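Local atomic coordinates of protein (alpha-2u-globulin) (Rattus norvegicus, PDB entry 2A2U), a protein that probably binds small hydrophobic ligands inside a lipocalin beta barrel, and forms a complex with a hyaline droplet inducer. Residues 40-45 and 167-172. Residues are numbered along the deposited sequence; the frame is centred on the assembly and turned at random.
Sequences SIVVAS and IIDLTK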
loop_
_atom_site.group_PDB
_atom_site.type_symbol
_atom_site.label_atom_id
_atom_site.label_comp_id
_atom_site.label_asym_id
_atom_site.label_seq_id
_atom_site.Cartn_x
_atom_site.Cartn_y
_atom_site.Cartn_z
ATOM N N SER A 40 -0.891 9.229 -23.534
ATOM C CA SER A 40 0.279 8.471 -23.956
ATOM C C SER A 40 0.459 8.658 -25.450
ATOM O O SER A 40 -0.435 8.333 -26.227
ATOM C CB SER A 40 0.107 6.991 -23.624
ATOM O OG SER A 40 0.272 6.785 -22.237
ATOM N N ILE A 41 1.615 9.183 -25.845
ATOM C CA ILE A 41 1.899 9.430 -27.248
ATOM C C ILE A 41 2.891 8.423 -27.842
ATOM O O ILE A 41 2.580 7.752 -28.826
ATOM C CB ILE A 41 2.408 10.877 -27.457
ATOM C CG1 ILE A 41 1.516 11.878 -26.703
ATOM C CG2 ILE A 41 2.460 11.209 -28.937
ATOM C CD1 ILE A 41 0.030 11.817 -27.049
ATOM N N VAL A 42 4.080 8.318 -27.251
ATOM C CA VAL A 42 5.110 7.397 -27.736
ATOM C C VAL A 42 5.821 6.728 -26.564
ATOM O O VAL A 42 6.165 7.387 -25.583
ATOM C CB VAL A 42 6.177 8.146 -28.579
ATOM C CG1 VAL A 42 7.234 7.191 -29.069
ATOM C CG2 VAL A 42 5.532 8.848 -29.750
ATOM N N VAL A 43 5.990 5.411 -26.649
ATOM C CA VAL A 43 6.692 4.638 -25.622
ATOM C C VAL A 43 7.847 3.933 -26.315
ATOM O O VAL A 43 7.715 3.500 -27.452
ATOM C CB VAL A 43 5.791 3.569 -24.943
ATOM C CG1 VAL A 43 4.632 4.228 -24.243
ATOM C CG2 VAL A 43 5.285 2.574 -25.957
ATOM N N ALA A 44 8.977 3.810 -25.634
ATOM C CA ALA A 44 10.130 3.165 -26.230
ATOM C C ALA A 44 10.913 2.398 -25.189
ATOM O O ALA A 44 11.190 2.917 -24.107
ATOM C CB ALA A 44 11.016 4.200 -26.873
ATOM N N SER A 45 11.251 1.156 -25.515
ATOM C CA SER A 45 12.028 0.298 -24.628
ATOM C C SER A 45 12.740 -0.729 -25.470
ATOM O O SER A 45 12.161 -1.235 -26.427
ATOM C CB SER A 45 11.122 -0.435 -23.639
ATOM O OG SER A 45 11.886 -1.269 -22.779
ATOM N N ILE A 167 10.871 2.083 -30.670
ATOM C CA ILE A 167 10.110 3.280 -30.344
ATOM C C ILE A 167 8.725 3.068 -30.945
ATOM O O ILE A 167 8.596 2.909 -32.149
ATOM C CB ILE A 167 10.762 4.532 -30.957
ATOM C CG1 ILE A 167 12.230 4.609 -30.539
ATOM C CG2 ILE A 167 10.074 5.776 -30.454
ATOM C CD1 ILE A 167 12.966 5.848 -31.041
ATOM N N ILE A 168 7.699 3.010 -30.107
ATOM C CA ILE A 168 6.336 2.779 -30.575
ATOM C C ILE A 168 5.421 3.985 -30.415
ATOM O O ILE A 168 5.345 4.568 -29.340
ATOM C CB ILE A 168 5.700 1.569 -29.858
ATOM C CG1 ILE A 168 6.486 0.291 -30.175
ATOM C CG2 ILE A 168 4.246 1.418 -30.276
ATOM C CD1 ILE A 168 5.947 -0.978 -29.512
ATOM N N ASP A 169 4.758 4.367 -31.504
ATOM C CA ASP A 169 3.831 5.497 -31.514
ATOM C C ASP A 169 2.429 4.957 -31.218
ATOM O O ASP A 169 1.790 4.349 -32.083
ATOM C CB ASP A 169 3.873 6.193 -32.884
ATOM C CG ASP A 169 3.026 7.468 -32.938
ATOM O OD1 ASP A 169 2.214 7.714 -32.024
ATOM O OD2 ASP A 169 3.174 8.235 -33.911
ATOM N N LEU A 170 1.948 5.209 -30.002
ATOM C CA LEU A 170 0.642 4.726 -29.574
ATOM C C LEU A 170 -0.545 5.507 -30.111
ATOM O O LEU A 170 -1.683 5.063 -29.944
ATOM C CB LEU A 170 0.553 4.694 -28.049
ATOM C CG LEU A 170 1.530 3.843 -27.247
ATOM C CD1 LEU A 170 1.225 4.006 -25.776
ATOM C CD2 LEU A 170 1.410 2.391 -27.644
ATOM N N THR A 171 -0.299 6.657 -30.738
ATOM C CA THR A 171 -1.390 7.473 -31.271
ATOM C C THR A 171 -2.167 6.791 -32.383
ATOM O O THR A 171 -3.310 7.143 -32.650
ATOM C CB THR A 171 -0.903 8.827 -31.789
ATOM O OG1 THR A 171 0.035 8.625 -32.850
ATOM C CG2 THR A 171 -0.263 9.617 -30.677
ATOM N N LYS A 172 -1.543 5.826 -33.034
ATOM C CA LYS A 172 -2.199 5.131 -34.103
ATOM C C LYS A 172 -3.060 3.945 -33.661
ATOM O O LYS A 172 -4.012 3.578 -34.353
ATOM C CB LYS A 172 -1.156 4.736 -35.126
ATOM C CG LYS A 172 -0.497 5.850 -35.873
ATOM C CD LYS A 172 1.084 5.941 -35.759
ATOM C CE LYS A 172 1.684 6.564 -37.068
ATOM N NZ LYS A 172 3.043 6.085 -37.400
#
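Strand 167-169 pairs antiparallel with the first barrel strand, 36-44, as in lipocalins, where a short strand after the helix joins the barrel. Val43 and Ile168 form the hydrogen-bonded pair: Ile168 N reaches Val43 O at 2.7 Å, and Val43 N reaches Ile168 O at 2.9 Å, both nearly along the C=O axes. Past the strand's end, Leu170 N donates, bent (135°) and from above the carbonyl plane, to O of Ile41, which with Val42 makes a classic bulge opposite Leu138. Leu170 turns its CB toward Ile41 O; CG nears Val43 CG2, and CD1 touches both Val43 CG1 (3.7 Å) and Ser40 CB (3.8 Å). On the face of Val42 and Ile167, Val42 CG1 meets Ile167 CG2 at 3.5 Å, and Val42 also touches Phe153 of helix 147-158. Asp169 OD1 closes an Asx turn, accepting Thr171 N at 3.0 Å and also Thr171 OG1 at 2.5 Å, while OD2 is salt-bridged to Lys150. An alanine at Asp169 would remove all three and would probably loosen the strand's exit. These donors and the Lys150 charge probably offset repulsion between Asp169 OD1 and Ile41 O, 3.2 Å apart, and favour an ionised carboxylate.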